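PDB 5JH8: probable chitinase from Chromobacterium violaceum, which probably binds chitin and, as a member of glycoside hydrolase family 18, is likely to hydrolyse its beta-1,4-linked N-acetylglucosamine chains. Local coordinates for residues F32-A37 with S68-N73. Numbering follows the deposited sequence.
Sequences FYNITA and SNVDGN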
loop_
_atom_site.group_PDB
_atom_site.type_symbol
_atom_site.label_atom_id
_atom_site.label_comp_id
_atom_site.label_asym_id
_atom_site.label_seq_id
_atom_site.Cartn_x
_atom_site.Cartn_y
_atom_site.Cartn_z
ATOM N N PHE A 32 0.057 -12.597 -0.169
ATOM C CA PHE A 32 0.461 -13.871 -0.753
ATOM C C PHE A 32 -0.657 -14.574 -1.506
ATOM O O PHE A 32 -0.498 -15.751 -1.850
ATOM C CB PHE A 32 1.063 -14.794 0.323
ATOM C CG PHE A 32 2.525 -14.551 0.560
ATOM C CD1 PHE A 32 2.981 -13.424 1.217
ATOM C CD2 PHE A 32 3.450 -15.456 0.094
ATOM C CE1 PHE A 32 4.329 -13.200 1.393
ATOM C CE2 PHE A 32 4.791 -15.238 0.257
ATOM C CZ PHE A 32 5.234 -14.110 0.914
ATOM N N TYR A 33 -1.759 -13.887 -1.800
ATOM C CA TYR A 33 -2.968 -14.557 -2.234
ATOM C C TYR A 33 -3.634 -13.814 -3.384
ATOM O O TYR A 33 -3.670 -12.579 -3.410
ATOM C CB TYR A 33 -3.959 -14.678 -1.065
ATOM C CG TYR A 33 -3.294 -15.208 0.194
ATOM C CD1 TYR A 33 -2.976 -16.546 0.320
ATOM C CD2 TYR A 33 -2.924 -14.352 1.234
ATOM C CE1 TYR A 33 -2.352 -17.021 1.452
ATOM C CE2 TYR A 33 -2.298 -14.822 2.352
ATOM C CZ TYR A 33 -2.005 -16.155 2.466
ATOM O OH TYR A 33 -1.399 -16.615 3.613
ATOM N N ASN A 34 -4.212 -14.594 -4.299
ATOM C CA ASN A 34 -5.048 -14.074 -5.372
ATOM C C ASN A 34 -6.472 -14.598 -5.203
ATOM O O ASN A 34 -6.738 -15.500 -4.392
ATOM C CB ASN A 34 -4.485 -14.489 -6.739
ATOM C CG ASN A 34 -3.112 -13.892 -7.016
ATOM O OD1 ASN A 34 -2.759 -12.834 -6.495
ATOM N ND2 ASN A 34 -2.330 -14.573 -7.844
ATOM N N ILE A 35 -7.396 -14.026 -5.976
ATOM C CA ILE A 35 -8.759 -14.533 -6.067
ATOM C C ILE A 35 -9.081 -14.737 -7.536
ATOM O O ILE A 35 -8.630 -13.968 -8.393
ATOM C CB ILE A 35 -9.772 -13.598 -5.358
ATOM C CG1 ILE A 35 -11.134 -14.271 -5.185
ATOM C CG2 ILE A 35 -9.874 -12.249 -6.030
ATOM C CD1 ILE A 35 -12.036 -13.568 -4.193
ATOM N N THR A 36 -9.823 -15.797 -7.833
ATOM C CA THR A 36 -10.219 -16.081 -9.205
ATOM C C THR A 36 -11.549 -15.403 -9.541
ATOM O O THR A 36 -12.289 -14.937 -8.667
ATOM C CB THR A 36 -10.371 -17.588 -9.429
ATOM O OG1 THR A 36 -11.538 -18.052 -8.746
ATOM C CG2 THR A 36 -9.139 -18.360 -8.970
ATOM N N ALA A 37 -11.881 -15.399 -10.835
ATOM C CA ALA A 37 -13.159 -14.852 -11.277
ATOM C C ALA A 37 -14.345 -15.642 -10.744
ATOM O O ALA A 37 -15.470 -15.141 -10.786
ATOM C CB ALA A 37 -13.218 -14.792 -12.804
ATOM N N SER A 68 -5.526 -10.296 -3.887
ATOM C CA SER A 68 -5.462 -9.448 -5.063
ATOM C C SER A 68 -6.205 -10.074 -6.241
ATOM O O SER A 68 -6.336 -11.301 -6.357
ATOM C CB SER A 68 -3.996 -9.188 -5.446
ATOM O OG SER A 68 -3.295 -8.559 -4.377
ATOM N N ASN A 69 -6.660 -9.202 -7.145
ATOM C CA ASN A 69 -7.292 -9.613 -8.396
ATOM C C ASN A 69 -6.247 -9.701 -9.505
ATOM O O ASN A 69 -6.279 -8.963 -10.482
ATOM C CB ASN A 69 -8.393 -8.635 -8.792
ATOM C CG ASN A 69 -7.869 -7.225 -8.997
ATOM O OD1 ASN A 69 -7.082 -6.730 -8.207
ATOM N ND2 ASN A 69 -8.334 -6.557 -10.046
ATOM N N VAL A 70 -5.301 -10.604 -9.313
ATOM C CA VAL A 70 -4.209 -10.843 -10.248
ATOM C C VAL A 70 -4.477 -12.190 -10.907
ATOM O O VAL A 70 -4.780 -13.171 -10.216
ATOM C CB VAL A 70 -2.852 -10.813 -9.515
ATOM C CG1 VAL A 70 -1.756 -11.360 -10.406
ATOM C CG2 VAL A 70 -2.519 -9.383 -9.068
ATOM N N ASP A 71 -4.365 -12.235 -12.240
ATOM C CA ASP A 71 -4.687 -13.423 -13.011
ATOM C C ASP A 71 -3.477 -14.345 -13.141
ATOM O O ASP A 71 -2.407 -14.105 -12.571
ATOM C CB ASP A 71 -5.270 -13.024 -14.364
ATOM C CG ASP A 71 -4.262 -12.337 -15.280
ATOM O OD1 ASP A 71 -3.033 -12.452 -15.086
ATOM O OD2 ASP A 71 -4.719 -11.690 -16.245
ATOM N N GLY A 72 -3.659 -15.429 -13.900
ATOM C CA GLY A 72 -2.639 -16.457 -14.009
ATOM C C GLY A 72 -1.365 -16.004 -14.693
ATOM O O GLY A 72 -0.343 -16.693 -14.594
ATOM N N ASN A 73 -1.400 -14.866 -15.381
ATOM C CA ASN A 73 -0.210 -14.289 -15.985
ATOM C C ASN A 73 0.498 -13.299 -15.078
ATOM O O ASN A 73 1.530 -12.747 -15.474
ATOM C CB ASN A 73 -0.576 -13.589 -17.293
ATOM C CG ASN A 73 -0.628 -14.544 -18.456
ATOM O OD1 ASN A 73 0.178 -15.468 -18.541
ATOM N ND2 ASN A 73 -1.588 -14.342 -19.351
HETATM O O HOH W 1 -2.026 -10.459 -2.675
HETATM O O HOH W 2 -6.499 -15.187 -9.828
#
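Asn34 pairs with Ser68 in a parallel bridge where the ends of strands 27-35 and 63-68 run side by side. Two backbone hydrogen bonds flank Asn34: Ser68 N donates to Tyr33 O (3.0 Å), and Ile35 N donates to Ser68 O (2.9 Å). Ser68 O also takes a CA-H...O contact from Asn34 CA at 3.2 Å.

Two waters supplement the pairing. One lies 2.8 Å from Tyr33 O and bonds Ser68 OG; a second donates to both Ile35 O and Val70 O, bridging the strand end to the loop once direct pairing has stopped.

Side chains add a small patch. Asn34 shares a sheet face with Ser68 and crosses Val70 at a slant; with CG anti to the carbonyl carbon (chi1 -64°), its CG lies 4.0 Å from Val70 CB. Ile35 CG2 rests 3.7 Å from Ser68 O.

Beyond the bridge, Asp71 OD1 accepts from Asn73 N (2.9 Å) in an Asx turn, and Asn69 ND2 hydrogen-bonds to the backbone O of Ser77 and of Glu113. The Ser68 side chain lies about 6 Å from a bound histidine. Neighbouring parallel strands running out into loops are characteristic of the C-terminal end of a TIM barrel, as in glycoside hydrolase family 18.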